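Chitin-binding domain 3 protein (Micromonospora aurantiaca ATCC 27029, PDB 5OPF) is a copper-dependent lytic polysaccharide monooxygenase (LPMO10B) that probably breaks chains of insoluble polysaccharides such as cellulose by oxidation. Local coordinates at residues Leu51-Val56 and Ser184-Ser189; Lys90-Thr95 and Ser189-Gly194; Ala106-Asp111 and Ala178-Gln183; Gln120-Leu125 and Arg169-Thr174. All blocks are in the same frame, centred on the assembly; numbering follows the deposited sequence.

Contact 1: residues Leu51-Val56 and Ser184-Ser189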
loop_
_atom_site.group_PDB
_atom_site.type_symbol
_atom_site.label_atom_id
_atom_site.label_comp_id
_atom_site.label_asym_id
_atom_site.label_seq_id
_atom_site.Cartn_x
_atom_site.Cartn_y
_atom_site.Cartn_z
ATOM N N LEU A 51 1.095 7.378 -5.373
ATOM C CA LEU A 51 1.255 7.589 -3.927
ATOM C C LEU A 51 2.746 7.614 -3.570
ATOM O O LEU A 51 3.309 6.684 -2.970
ATOM C CB LEU A 51 0.471 6.546 -3.141
ATOM C CG LEU A 51 -0.072 7.028 -1.787
ATOM C CD1 LEU A 51 -0.997 5.958 -1.218
ATOM C CD2 LEU A 51 1.030 7.389 -0.801
ATOM N N PHE A 52 3.382 8.734 -3.939
ATOM C CA PHE A 52 4.817 8.896 -3.773
ATOM C C PHE A 52 5.178 10.210 -3.099
ATOM O O PHE A 52 4.428 11.196 -3.132
ATOM C CB PHE A 52 5.586 8.755 -5.110
ATOM C CG PHE A 52 5.242 9.797 -6.141
ATOM C CD1 PHE A 52 5.795 11.067 -6.088
ATOM C CD2 PHE A 52 4.375 9.495 -7.180
ATOM C CE1 PHE A 52 5.479 12.012 -7.047
ATOM C CE2 PHE A 52 4.059 10.443 -8.137
ATOM C CZ PHE A 52 4.614 11.692 -8.067
ATOM N N ARG A 53 6.385 10.194 -2.523
ATOM C CA ARG A 53 7.145 11.374 -2.150
ATOM C C ARG A 53 8.372 11.452 -3.050
ATOM O O ARG A 53 8.731 10.478 -3.728
ATOM C CB ARG A 53 7.627 11.298 -0.699
ATOM C CG ARG A 53 6.520 11.192 0.349
ATOM C CD ARG A 53 7.074 11.308 1.770
ATOM N NE ARG A 53 7.465 12.679 2.060
ATOM C CZ ARG A 53 6.637 13.634 2.467
ATOM N NH1 ARG A 53 5.355 13.378 2.702
ATOM N NH2 ARG A 53 7.105 14.857 2.661
ATOM N N GLU A 54 9.007 12.628 -3.069
ATOM C CA GLU A 54 10.284 12.807 -3.747
ATOM C C GLU A 54 11.268 13.456 -2.790
ATOM O O GLU A 54 10.882 14.222 -1.905
ATOM C CB GLU A 54 10.132 13.633 -5.041
ATOM C CG GLU A 54 9.366 12.838 -6.093
ATOM C CD GLU A 54 9.148 13.547 -7.406
ATOM O OE1 GLU A 54 9.622 14.691 -7.558
ATOM O OE2 GLU A 54 8.507 12.935 -8.294
ATOM N N GLY A 55 12.542 13.111 -2.946
ATOM C CA GLY A 55 13.601 13.712 -2.153
ATOM C C GLY A 55 13.771 13.165 -0.752
ATOM O O GLY A 55 14.441 13.799 0.067
ATOM N N VAL A 56 13.195 12.002 -0.442
ATOM C CA VAL A 56 13.307 11.442 0.903
ATOM C C VAL A 56 14.729 11.007 1.238
ATOM O O VAL A 56 15.089 10.909 2.420
ATOM C CB VAL A 56 12.287 10.291 1.031
ATOM C CG1 VAL A 56 12.477 9.509 2.333
ATOM C CG2 VAL A 56 10.865 10.843 0.941
ATOM N N SER A 184 9.775 7.739 -3.946
ATOM C CA SER A 184 9.449 6.595 -3.110
ATOM C C SER A 184 7.946 6.506 -2.893
ATOM O O SER A 184 7.271 7.519 -2.690
ATOM C CB SER A 184 10.201 6.716 -1.776
ATOM O OG SER A 184 10.100 8.019 -1.226
ATOM N N TYR A 185 7.433 5.274 -2.915
ATOM C CA TYR A 185 6.008 4.996 -2.829
ATOM C C TYR A 185 5.712 4.187 -1.571
ATOM O O TYR A 185 6.501 3.323 -1.174
ATOM C CB TYR A 185 5.537 4.183 -4.042
ATOM C CG TYR A 185 5.680 4.856 -5.389
ATOM C CD1 TYR A 185 6.931 5.107 -5.945
ATOM C CD2 TYR A 185 4.557 5.197 -6.149
ATOM C CE1 TYR A 185 7.058 5.686 -7.203
ATOM C CE2 TYR A 185 4.676 5.781 -7.399
ATOM C CZ TYR A 185 5.926 6.034 -7.921
ATOM O OH TYR A 185 6.036 6.613 -9.172
ATOM N N TYR A 186 4.538 4.435 -0.979
ATOM C CA TYR A 186 4.199 3.943 0.355
ATOM C C TYR A 186 2.815 3.308 0.308
ATOM O O TYR A 186 1.808 4.017 0.213
ATOM C CB TYR A 186 4.233 5.103 1.357
ATOM C CG TYR A 186 5.600 5.742 1.386
ATOM C CD1 TYR A 186 6.618 5.203 2.158
ATOM C CD2 TYR A 186 5.883 6.861 0.617
ATOM C CE1 TYR A 186 7.899 5.756 2.147
ATOM C CE2 TYR A 186 7.147 7.427 0.604
ATOM C CZ TYR A 186 8.157 6.874 1.368
ATOM O OH TYR A 186 9.407 7.462 1.344
ATOM N N LEU A 187 2.757 1.973 0.339
ATOM C CA LEU A 187 1.514 1.245 0.080
ATOM C C LEU A 187 1.096 0.402 1.280
ATOM O O LEU A 187 1.750 -0.601 1.600
ATOM C CB LEU A 187 1.667 0.327 -1.130
ATOM C CG LEU A 187 2.000 0.934 -2.492
ATOM C CD1 LEU A 187 1.178 2.181 -2.770
ATOM C CD2 LEU A 187 3.508 1.205 -2.609
ATOM N N CYS A 188 -0.026 0.762 1.908
ATOM C CA CYS A 188 -0.660 -0.089 2.917
ATOM C C CYS A 188 -1.636 -1.032 2.242
ATOM O O CYS A 188 -2.451 -0.577 1.432
ATOM C CB CYS A 188 -1.453 0.757 3.912
ATOM S SG CYS A 188 -0.439 1.715 5.020
ATOM N N SER A 189 -1.589 -2.317 2.606
ATOM C CA SER A 189 -2.566 -3.302 2.137
ATOM C C SER A 189 -3.162 -4.043 3.329
ATOM O O SER A 189 -2.421 -4.606 4.150
ATOM C CB SER A 189 -1.934 -4.356 1.219
ATOM O OG SER A 189 -1.321 -3.764 0.097
HETATM O O HOH W 1 11.747 10.129 -2.273
#
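Arg53 and Ser184 form a hydrogen-bonded antiparallel pair: Arg53 N donates a hydrogen bond to Ser184 O at 2.8 Å, and Ser184 N donates one back to Arg53 O at 2.9 Å. One pair further along, Phe52 and Tyr185 stand as a non-hydrogen-bonded pair, and beyond them Tyr186 N reaches Leu51 O at 3.2 Å. On the face bearing Arg53, Ser184 OG and Tyr186 OH are hydrogen-bonded to each other at 2.7 Å, a link that suits two polar tips buried beside Val56. Each has a further partner: Ser184 OG meets a water that also accepts from Val56 N, and Tyr186 OH bonds His60. The aliphatic part of Arg53 lies against Tyr186 CE2, while its NH1 bonds Gly72 O. On the other face, Phe52 CB sits 3.7 Å from the centroid of the Tyr185 ring, almost on its normal; chi1 of 63° places the phenyl between the backbone N and carbonyl carbon, and the ring lies alongside the tyrosine ring. Tyr185 OH is bonded to Gln183 OE1 and His1 N. A leucine in place of Tyr185 would probably leave Gln183 OE1 and His1 N without this shared partner and Phe52 CB without an aromatic face to rest on. The short strand thus borders the tyrosine position of an LPMO copper site, on a beta-sandwich of immunoglobulin-like type.

Contact 2: residues Lys90-Thr95 and Ser189-Gly194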
loop_
_atom_site.group_PDB
_atom_site.type_symbol
_atom_site.label_atom_id
_atom_site.label_comp_id
_atom_site.label_asym_id
_atom_site.label_seq_id
_atom_site.Cartn_x
_atom_site.Cartn_y
_atom_site.Cartn_z
ATOM N N LYS A 90 -11.480 -3.254 4.028
ATOM C CA LYS A 90 -11.651 -4.595 3.489
ATOM C C LYS A 90 -10.310 -5.303 3.320
ATOM O O LYS A 90 -9.371 -4.765 2.721
ATOM C CB LYS A 90 -12.384 -4.545 2.150
ATOM C CG LYS A 90 -13.780 -3.958 2.224
ATOM C CD LYS A 90 -14.678 -4.643 3.243
ATOM C CE LYS A 90 -16.061 -3.994 3.250
ATOM N NZ LYS A 90 -16.926 -4.540 4.331
ATOM N N THR A 91 -10.242 -6.541 3.815
ATOM C CA THR A 91 -9.053 -7.380 3.718
ATOM C C THR A 91 -9.176 -8.368 2.560
ATOM O O THR A 91 -10.272 -8.656 2.069
ATOM C CB THR A 91 -8.857 -8.181 5.013
ATOM O OG1 THR A 91 -10.018 -8.985 5.252
ATOM C CG2 THR A 91 -8.636 -7.274 6.210
ATOM N N VAL A 92 -8.038 -8.936 2.169
ATOM C CA VAL A 92 -8.010 -10.155 1.361
ATOM C C VAL A 92 -7.275 -11.228 2.152
ATOM O O VAL A 92 -6.405 -10.909 2.988
ATOM C CB VAL A 92 -7.368 -9.940 -0.017
ATOM C CG1 VAL A 92 -8.176 -8.929 -0.835
ATOM C CG2 VAL A 92 -5.917 -9.510 0.100
ATOM N N PRO A 93 -7.562 -12.500 1.893
ATOM C CA PRO A 93 -6.914 -13.577 2.647
ATOM C C PRO A 93 -5.517 -13.879 2.138
ATOM O O PRO A 93 -5.273 -13.940 0.931
ATOM C CB PRO A 93 -7.835 -14.779 2.404
ATOM C CG PRO A 93 -8.529 -14.472 1.137
ATOM C CD PRO A 93 -8.668 -12.992 1.053
ATOM N N VAL A 94 -4.593 -14.080 3.079
ATOM C CA VAL A 94 -3.220 -14.462 2.776
ATOM C C VAL A 94 -2.784 -15.543 3.762
ATOM O O VAL A 94 -3.432 -15.786 4.781
ATOM C CB VAL A 94 -2.245 -13.265 2.818
ATOM C CG1 VAL A 94 -2.665 -12.193 1.811
ATOM C CG2 VAL A 94 -2.143 -12.693 4.238
ATOM N N THR A 95 -1.688 -16.222 3.426
ATOM C CA THR A 95 -1.028 -17.169 4.315
ATOM C C THR A 95 0.272 -16.559 4.826
ATOM O O THR A 95 0.744 -15.541 4.324
ATOM C CB THR A 95 -0.766 -18.509 3.602
ATOM O OG1 THR A 95 0.008 -18.292 2.419
ATOM C CG2 THR A 95 -2.077 -19.176 3.229
ATOM N N SER A 189 -1.589 -2.317 2.606
ATOM C CA SER A 189 -2.566 -3.302 2.137
ATOM C C SER A 189 -3.162 -4.043 3.329
ATOM O O SER A 189 -2.421 -4.606 4.150
ATOM C CB SER A 189 -1.934 -4.356 1.219
ATOM O OG SER A 189 -1.321 -3.764 0.097
ATOM N N ASP A 190 -4.489 -4.077 3.410
ATOM C CA ASP A 190 -5.159 -4.806 4.478
ATOM C C ASP A 190 -5.307 -6.275 4.111
ATOM O O ASP A 190 -5.782 -6.619 3.025
ATOM C CB ASP A 190 -6.512 -4.164 4.771
ATOM C CG ASP A 190 -6.364 -2.722 5.190
ATOM O OD1 ASP A 190 -5.944 -2.508 6.352
ATOM O OD2 ASP A 190 -6.634 -1.812 4.344
ATOM N N VAL A 191 -4.879 -7.143 5.029
ATOM C CA VAL A 191 -4.888 -8.581 4.798
ATOM C C VAL A 191 -5.436 -9.294 6.022
ATOM O O VAL A 191 -5.522 -8.734 7.117
ATOM C CB VAL A 191 -3.487 -9.131 4.438
ATOM C CG1 VAL A 191 -2.964 -8.468 3.183
ATOM C CG2 VAL A 191 -2.517 -8.970 5.600
ATOM N N ASP A 192 -5.791 -10.560 5.834
ATOM C CA ASP A 192 -6.207 -11.414 6.938
ATOM C C ASP A 192 -5.459 -12.727 6.776
ATOM O O ASP A 192 -5.651 -13.431 5.779
ATOM C CB ASP A 192 -7.723 -11.607 6.925
ATOM C CG ASP A 192 -8.243 -12.265 8.194
ATOM O OD1 ASP A 192 -7.609 -13.223 8.690
ATOM O OD2 ASP A 192 -9.298 -11.817 8.708
ATOM N N PHE A 193 -4.592 -13.043 7.738
ATOM C CA PHE A 193 -3.779 -14.256 7.716
ATOM C C PHE A 193 -4.568 -15.516 8.057
ATOM O O PHE A 193 -3.999 -16.617 8.054
ATOM C CB PHE A 193 -2.555 -14.085 8.637
ATOM C CG PHE A 193 -1.461 -13.243 8.032
ATOM C CD1 PHE A 193 -0.477 -13.835 7.273
ATOM C CD2 PHE A 193 -1.423 -11.875 8.210
ATOM C CE1 PHE A 193 0.528 -13.084 6.686
ATOM C CE2 PHE A 193 -0.420 -11.110 7.629
ATOM C CZ PHE A 193 0.560 -11.713 6.857
ATOM N N GLY A 194 -5.864 -15.389 8.314
ATOM C CA GLY A 194 -6.708 -16.542 8.576
ATOM C C GLY A 194 -6.798 -16.899 10.038
ATOM O O GLY A 194 -6.132 -16.264 10.882
ATOM O OXT GLY A 194 -7.543 -17.840 10.370
HETATM O O HOH W 2 -8.303 -2.237 2.214
HETATM O O HOH W 3 -10.795 -9.872 7.720
#
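Val92 O draws two donors from the neighbouring strand: Asp192 N, a hydrogen bond of 2.9 Å, and the CA-H of Val191, a weaker contact. Asp192 O in turn accepts from Val94 N at 3.0 Å, a nearly straight bond (167°) although the donor stands above the carbonyl plane. Pro93 lies between these two bonds; having no N-H to offer, it fits a position whose nitrogen is not called on by Asp192 and adds a CA-H contact to Asp192 O. A weak third bond, Val92 N to Asp190 O, completes the parallel pairing.

On the face of Val92 and Val191, side chains pack together. Val94 CG2 is centred over one face of the Phe193 ring, 3.6 Å from its centroid, and also meets Val191 CB; chi1 of -59° puts this methyl between N and C, where it can serve both. A branched valine is wide enough to fill that angle between ring and strand. The side chain of Asp192 leaves the sheet on the face of Pro93. Its OD1 accepts from Gly194 N at 2.8 Å through the anti lone pair, making an Asx turn that curls the chain end, while a water donates to OD2 and joins it to Thr91 OG1 (2.7 Å from the water). Glycine suits residue 194, since a CB there would press on the preceding carbonyl. At the other end Asp190 OD2 forms a salt bridge with Arg10. The whole is a short parallel strand added to the edge of the C-terminal strand of a mixed beta-sheet.

Contact 3: residues Ala106-Asp111 and Ala178-Gln183. With CU (copper (II) ion), chain B.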
loop_
_atom_site.group_PDB
_atom_site.type_symbol
_atom_site.label_atom_id
_atom_site.label_comp_id
_atom_site.label_asym_id
_atom_site.label_seq_id
_atom_site.Cartn_x
_atom_site.Cartn_y
_atom_site.Cartn_z
ATOM N N ALA A 106 5.206 2.302 -15.498
ATOM C CA ALA A 106 6.191 3.186 -16.101
ATOM C C ALA A 106 7.567 2.566 -16.295
ATOM O O ALA A 106 8.437 3.227 -16.877
ATOM C CB ALA A 106 6.335 4.450 -15.249
ATOM N N SER A 107 7.802 1.341 -15.825
ATOM C CA SER A 107 9.088 0.663 -15.998
ATOM C C SER A 107 10.256 1.467 -15.417
ATOM O O SER A 107 11.299 1.639 -16.052
ATOM C CB SER A 107 9.324 0.301 -17.466
ATOM O OG SER A 107 8.303 -0.584 -17.917
ATOM N N HIS A 108 10.079 1.959 -14.188
ATOM C CA HIS A 108 11.118 2.736 -13.518
ATOM C C HIS A 108 12.245 1.890 -12.937
ATOM O O HIS A 108 13.317 2.440 -12.649
ATOM C CB HIS A 108 10.539 3.489 -12.317
ATOM C CG HIS A 108 9.492 4.522 -12.635
ATOM N ND1 HIS A 108 9.617 5.446 -13.646
ATOM C CD2 HIS A 108 8.345 4.835 -11.982
ATOM C CE1 HIS A 108 8.577 6.264 -13.619
ATOM N NE2 HIS A 108 7.790 5.917 -12.620
ATOM N N GLY A 109 12.037 0.594 -12.716
ATOM C CA GLY A 109 12.953 -0.183 -11.901
ATOM C C GLY A 109 12.826 0.123 -10.420
ATOM O O GLY A 109 12.103 1.041 -9.999
ATOM N N ALA A 110 13.533 -0.646 -9.606
ATOM C CA ALA A 110 13.599 -0.408 -8.171
ATOM C C ALA A 110 15.041 -0.408 -7.680
ATOM O O ALA A 110 15.836 -1.284 -8.041
ATOM C CB ALA A 110 12.841 -1.492 -7.386
ATOM N N ASP A 111 15.358 0.548 -6.804
ATOM C CA ASP A 111 16.570 0.437 -5.998
ATOM C C ASP A 111 16.375 -0.626 -4.927
ATOM O O ASP A 111 17.322 -1.345 -4.566
ATOM C CB ASP A 111 16.909 1.781 -5.335
ATOM C CG ASP A 111 17.344 2.857 -6.313
ATOM O OD1 ASP A 111 17.461 2.615 -7.533
ATOM O OD2 ASP A 111 17.632 3.971 -5.825
ATOM N N ALA A 178 11.980 3.888 -6.332
ATOM C CA ALA A 178 12.120 3.773 -7.778
ATOM C C ALA A 178 13.525 4.199 -8.202
ATOM O O ALA A 178 14.223 4.916 -7.476
ATOM C CB ALA A 178 11.064 4.625 -8.467
ATOM N N SER A 179 13.953 3.743 -9.383
ATOM C CA SER A 179 15.348 3.924 -9.803
ATOM C C SER A 179 15.604 5.121 -10.718
ATOM O O SER A 179 16.775 5.457 -10.949
ATOM C CB SER A 179 15.880 2.658 -10.491
ATOM O OG SER A 179 15.907 1.573 -9.583
ATOM N N HIS A 180 14.568 5.753 -11.256
ATOM C CA HIS A 180 14.720 6.834 -12.227
ATOM C C HIS A 180 14.911 8.208 -11.596
ATOM O O HIS A 180 15.247 9.166 -12.306
ATOM C CB HIS A 180 13.474 6.891 -13.123
ATOM C CG HIS A 180 12.218 7.221 -12.382
ATOM N ND1 HIS A 180 11.825 6.531 -11.252
ATOM C CD2 HIS A 180 11.274 8.169 -12.602
ATOM C CE1 HIS A 180 10.690 7.046 -10.812
ATOM N NE2 HIS A 180 10.328 8.031 -11.616
ATOM N N LEU A 181 14.696 8.317 -10.293
ATOM C CA LEU A 181 14.553 9.564 -9.564
ATOM C C LEU A 181 14.537 9.171 -8.099
ATOM O O LEU A 181 14.198 8.032 -7.776
ATOM C CB LEU A 181 13.215 10.209 -9.952
ATOM C CG LEU A 181 12.902 11.643 -9.557
ATOM C CD1 LEU A 181 13.828 12.610 -10.279
ATOM C CD2 LEU A 181 11.455 11.964 -9.883
ATOM N N ASP A 182 14.888 10.105 -7.204
ATOM C CA ASP A 182 14.629 9.856 -5.779
ATOM C C ASP A 182 13.138 10.047 -5.541
ATOM O O ASP A 182 12.668 11.139 -5.216
ATOM C CB ASP A 182 15.454 10.747 -4.860
ATOM C CG ASP A 182 15.184 10.470 -3.385
ATOM O OD1 ASP A 182 14.474 9.488 -3.071
ATOM O OD2 ASP A 182 15.699 11.234 -2.536
ATOM N N GLN A 183 12.389 8.971 -5.758
ATOM C CA GLN A 183 10.938 8.948 -5.684
ATOM C C GLN A 183 10.560 7.642 -5.009
ATOM O O GLN A 183 11.015 6.575 -5.437
ATOM C CB GLN A 183 10.349 9.004 -7.093
ATOM C CG GLN A 183 8.838 9.104 -7.151
ATOM C CD GLN A 183 8.317 8.971 -8.571
ATOM O OE1 GLN A 183 8.350 7.893 -9.145
ATOM N NE2 GLN A 183 7.860 10.070 -9.149
HETATM CU CU CU B . 6.090 6.837 -12.152
HETATM O O HOH W 4 16.298 6.322 -6.332
HETATM O O HOH W 5 18.809 4.305 -9.112
#
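The histidine brace of an LPMO, in which His1 and His108 hold the copper, meets here the loop of His180: His108 NE2 binds the copper ion at 2.0 Å, and the His180 ring stacks on the His108 ring. The stack is face to face, with centroids 3.4 Å apart and planes at 3°. Ala106 CB lies over the opposite face of His108, toward the rim, so the ligand ring is held between a methyl and an imidazole. Leu181 CB covers the far side of His180, whose edge faces Ala178 CB and Gln183 OE1. Away from the metal, Asp111 faces the backbone of the loop through two waters: one lies 2.8 Å from both OD2 and Ala178 O, the other 2.7 Å from OD1 and 3.0 Å from Ser179 O. An alanine in place of Asp111 would probably leave both waters without their carboxylate acceptor and loosen the loop's tie to this corner. Gly109, with positive phi, takes a bend natural to glycine, and its carbonyl accepts from Trp176 NE1 and weakly from Ser179 N. The contact thus lies where strand 110-118 starts, beside the end of strand 169-178 and the turn into strand 183-192.

Contact 4: residues Gln120-Leu125 and Arg169-Thr174; sequences QGYNAL and RHVVYT
The loop 120-125 runs roughly at a right angle (93°) to the start of strand 169-178, and its nearest approach by CA atoms, Ala124 to His170, is 6.7 Å, so the two do not pair as strands. It is a connection of the beta-sandwich, leading from strand 110-118 to strand 134-140 and folding over the beginning of strand 169-178. Within it, Asn123 OD1 accepts from Leu125 N in an Asx turn, a role asparagine fills readily.

His170 and Gln120 make the polar link. The N-H of His170 NE2 points to Gln120 OE1 at 2.9 Å, with the oxygen close to the ring plane, yet the donor stands 45° above the plane of the amide. Gln120 OE1 also accepts from Thr167 N, and His170 ND1 is bonded to Thr118 OG1; held at both nitrogens, the ring has little freedom to turn. The glutamine comes round by a bend at chi2 (70°), which brings its amide back to the histidine.

The remaining contacts are mostly apolar. Ala124 CB meets Val171 CG2 at 4.0 Å, and Val171 CG2 also lies at the edge of the Tyr122 ring; the small alanine lets the loop come down so close. Leu125 CD2 rests over one face of the Arg169 guanidinium, 3.5 Å from NE, while NH1 reaches Trp89 O. Between the backbones a single water donates to Tyr122 O (2.7 Å) and Arg169 O (2.8 Å), and accepts from Ala124 N (3.0 Å).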
loop_
_atom_site.group_PDB
_atom_site.type_symbol
_atom_site.label_atom_id
_atom_site.label_comp_id
_atom_site.label_asym_id
_atom_site.label_seq_id
_atom_site.Cartn_x
_atom_site.Cartn_y
_atom_site.Cartn_z
ATOM N N GLN A 120 1.743 -9.380 15.560
ATOM C CA GLN A 120 0.580 -9.884 16.275
ATOM C C GLN A 120 0.351 -9.047 17.526
ATOM O O GLN A 120 1.284 -8.761 18.284
ATOM C CB GLN A 120 0.753 -11.360 16.628
ATOM C CG GLN A 120 -0.546 -12.039 17.055
ATOM C CD GLN A 120 -1.536 -12.226 15.917
ATOM O OE1 GLN A 120 -1.177 -12.133 14.744
ATOM N NE2 GLN A 120 -2.794 -12.488 16.264
ATOM N N GLY A 121 -0.902 -8.648 17.731
ATOM C CA GLY A 121 -1.282 -7.726 18.779
ATOM C C GLY A 121 -1.704 -6.363 18.262
ATOM O O GLY A 121 -2.470 -5.668 18.942
ATOM N N TYR A 122 -1.210 -5.954 17.091
ATOM C CA TYR A 122 -1.657 -4.705 16.485
ATOM C C TYR A 122 -3.120 -4.839 16.090
ATOM O O TYR A 122 -3.511 -5.836 15.475
ATOM C CB TYR A 122 -0.814 -4.368 15.242
ATOM C CG TYR A 122 -1.365 -3.179 14.481
ATOM C CD1 TYR A 122 -1.322 -1.911 15.038
ATOM C CD2 TYR A 122 -1.952 -3.324 13.232
ATOM C CE1 TYR A 122 -1.863 -0.812 14.373
ATOM C CE2 TYR A 122 -2.493 -2.240 12.565
ATOM C CZ TYR A 122 -2.447 -0.987 13.136
ATOM O OH TYR A 122 -3.004 0.075 12.465
ATOM N N ASN A 123 -3.926 -3.828 16.418
ATOM C CA ASN A 123 -5.350 -3.795 16.081
ATOM C C ASN A 123 -5.635 -2.682 15.068
ATOM O O ASN A 123 -5.796 -1.514 15.442
ATOM C CB ASN A 123 -6.197 -3.613 17.332
ATOM C CG ASN A 123 -7.676 -3.793 17.051
ATOM O OD1 ASN A 123 -8.102 -3.791 15.899
ATOM N ND2 ASN A 123 -8.463 -3.951 18.103
ATOM N N ALA A 124 -5.730 -3.047 13.789
ATOM C CA ALA A 124 -5.966 -2.067 12.735
ATOM C C ALA A 124 -7.316 -1.382 12.854
ATOM O O ALA A 124 -7.518 -0.321 12.245
ATOM C CB ALA A 124 -5.882 -2.753 11.375
ATOM N N LEU A 125 -8.255 -1.981 13.588
ATOM C CA LEU A 125 -9.586 -1.401 13.728
ATOM C C LEU A 125 -9.585 -0.201 14.661
ATOM O O LEU A 125 -10.464 0.663 14.549
ATOM C CB LEU A 125 -10.555 -2.449 14.272
ATOM C CG LEU A 125 -10.755 -3.690 13.404
ATOM C CD1 LEU A 125 -11.701 -4.674 14.074
ATOM C CD2 LEU A 125 -11.243 -3.342 12.005
ATOM N N ARG A 169 -6.575 -10.213 11.128
ATOM C CA ARG A 169 -6.408 -8.957 10.405
ATOM C C ARG A 169 -5.061 -8.307 10.696
ATOM O O ARG A 169 -4.665 -8.149 11.859
ATOM C CB ARG A 169 -7.518 -7.995 10.823
ATOM C CG ARG A 169 -7.379 -6.583 10.283
ATOM C CD ARG A 169 -8.496 -5.673 10.741
ATOM N NE ARG A 169 -9.774 -5.874 10.067
ATOM C CZ ARG A 169 -10.108 -5.280 8.920
ATOM N NH1 ARG A 169 -9.245 -4.487 8.307
ATOM N NH2 ARG A 169 -11.308 -5.457 8.393
ATOM N N HIS A 170 -4.397 -7.871 9.622
ATOM C CA HIS A 170 -3.081 -7.239 9.665
ATOM C C HIS A 170 -2.976 -6.206 8.546
ATOM O O HIS A 170 -3.870 -6.077 7.708
ATOM C CB HIS A 170 -1.980 -8.310 9.597
ATOM C CG HIS A 170 -1.718 -8.920 10.922
ATOM N ND1 HIS A 170 -1.030 -8.228 11.893
ATOM C CD2 HIS A 170 -2.100 -10.099 11.467
ATOM C CE1 HIS A 170 -0.984 -8.974 12.982
ATOM N NE2 HIS A 170 -1.631 -10.107 12.756
ATOM N N VAL A 171 -1.868 -5.463 8.556
ATOM C CA VAL A 171 -1.542 -4.527 7.489
ATOM C C VAL A 171 -0.149 -4.852 6.963
ATOM O O VAL A 171 0.792 -5.051 7.743
ATOM C CB VAL A 171 -1.620 -3.062 7.970
ATOM C CG1 VAL A 171 -1.338 -2.099 6.824
ATOM C CG2 VAL A 171 -2.997 -2.756 8.568
ATOM N N VAL A 172 -0.032 -4.916 5.640
ATOM C CA VAL A 172 1.238 -4.973 4.930
ATOM C C VAL A 172 1.602 -3.545 4.540
ATOM O O VAL A 172 0.758 -2.775 4.068
ATOM C CB VAL A 172 1.118 -5.860 3.673
ATOM C CG1 VAL A 172 2.475 -6.029 3.001
ATOM C CG2 VAL A 172 0.507 -7.220 4.007
ATOM N N TYR A 173 2.865 -3.174 4.742
ATOM C CA TYR A 173 3.368 -1.870 4.313
ATOM C C TYR A 173 4.527 -2.115 3.370
ATOM O O TYR A 173 5.543 -2.703 3.765
ATOM C CB TYR A 173 3.843 -1.035 5.490
ATOM C CG TYR A 173 4.055 0.440 5.216
ATOM C CD1 TYR A 173 3.042 1.227 4.653
ATOM C CD2 TYR A 173 5.235 1.079 5.585
ATOM C CE1 TYR A 173 3.202 2.596 4.458
ATOM C CE2 TYR A 173 5.397 2.444 5.403
ATOM C CZ TYR A 173 4.379 3.195 4.853
ATOM O OH TYR A 173 4.536 4.561 4.738
ATOM N N THR A 174 4.372 -1.673 2.127
ATOM C CA THR A 174 5.362 -1.879 1.081
ATOM C C THR A 174 5.934 -0.522 0.680
ATOM O O THR A 174 5.181 0.420 0.370
ATOM C CB THR A 174 4.737 -2.606 -0.125
ATOM O OG1 THR A 174 4.226 -3.885 0.282
ATOM C CG2 THR A 174 5.764 -2.834 -1.219
HETATM O O HOH W 6 -5.383 -5.996 13.490
#

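Strand 183-192 ties the set together: it carries Tyr185 in contact 1 and Val191 in contact 2, whose centres are 21 Å apart, and they share Ser189. Contact 4 lies on the adjoining strand 169-178, which pairs with it, Ser189 N meeting Val172 O at 2.8 Å. Contacts 2 and 4, centres 9 Å apart, lie far from the metal. Contacts 1 and 3, with centres 12 Å apart, both reach the copper: His108 of contact 3 is a ligand, and the Tyr185 side chain of contact 1 is about 3 Å away (nearest atoms). They touch where Gly55 N meets Asp182 O at 3.0 Å, whereas the centres of contacts 2 and 3 are about 28 Å apart.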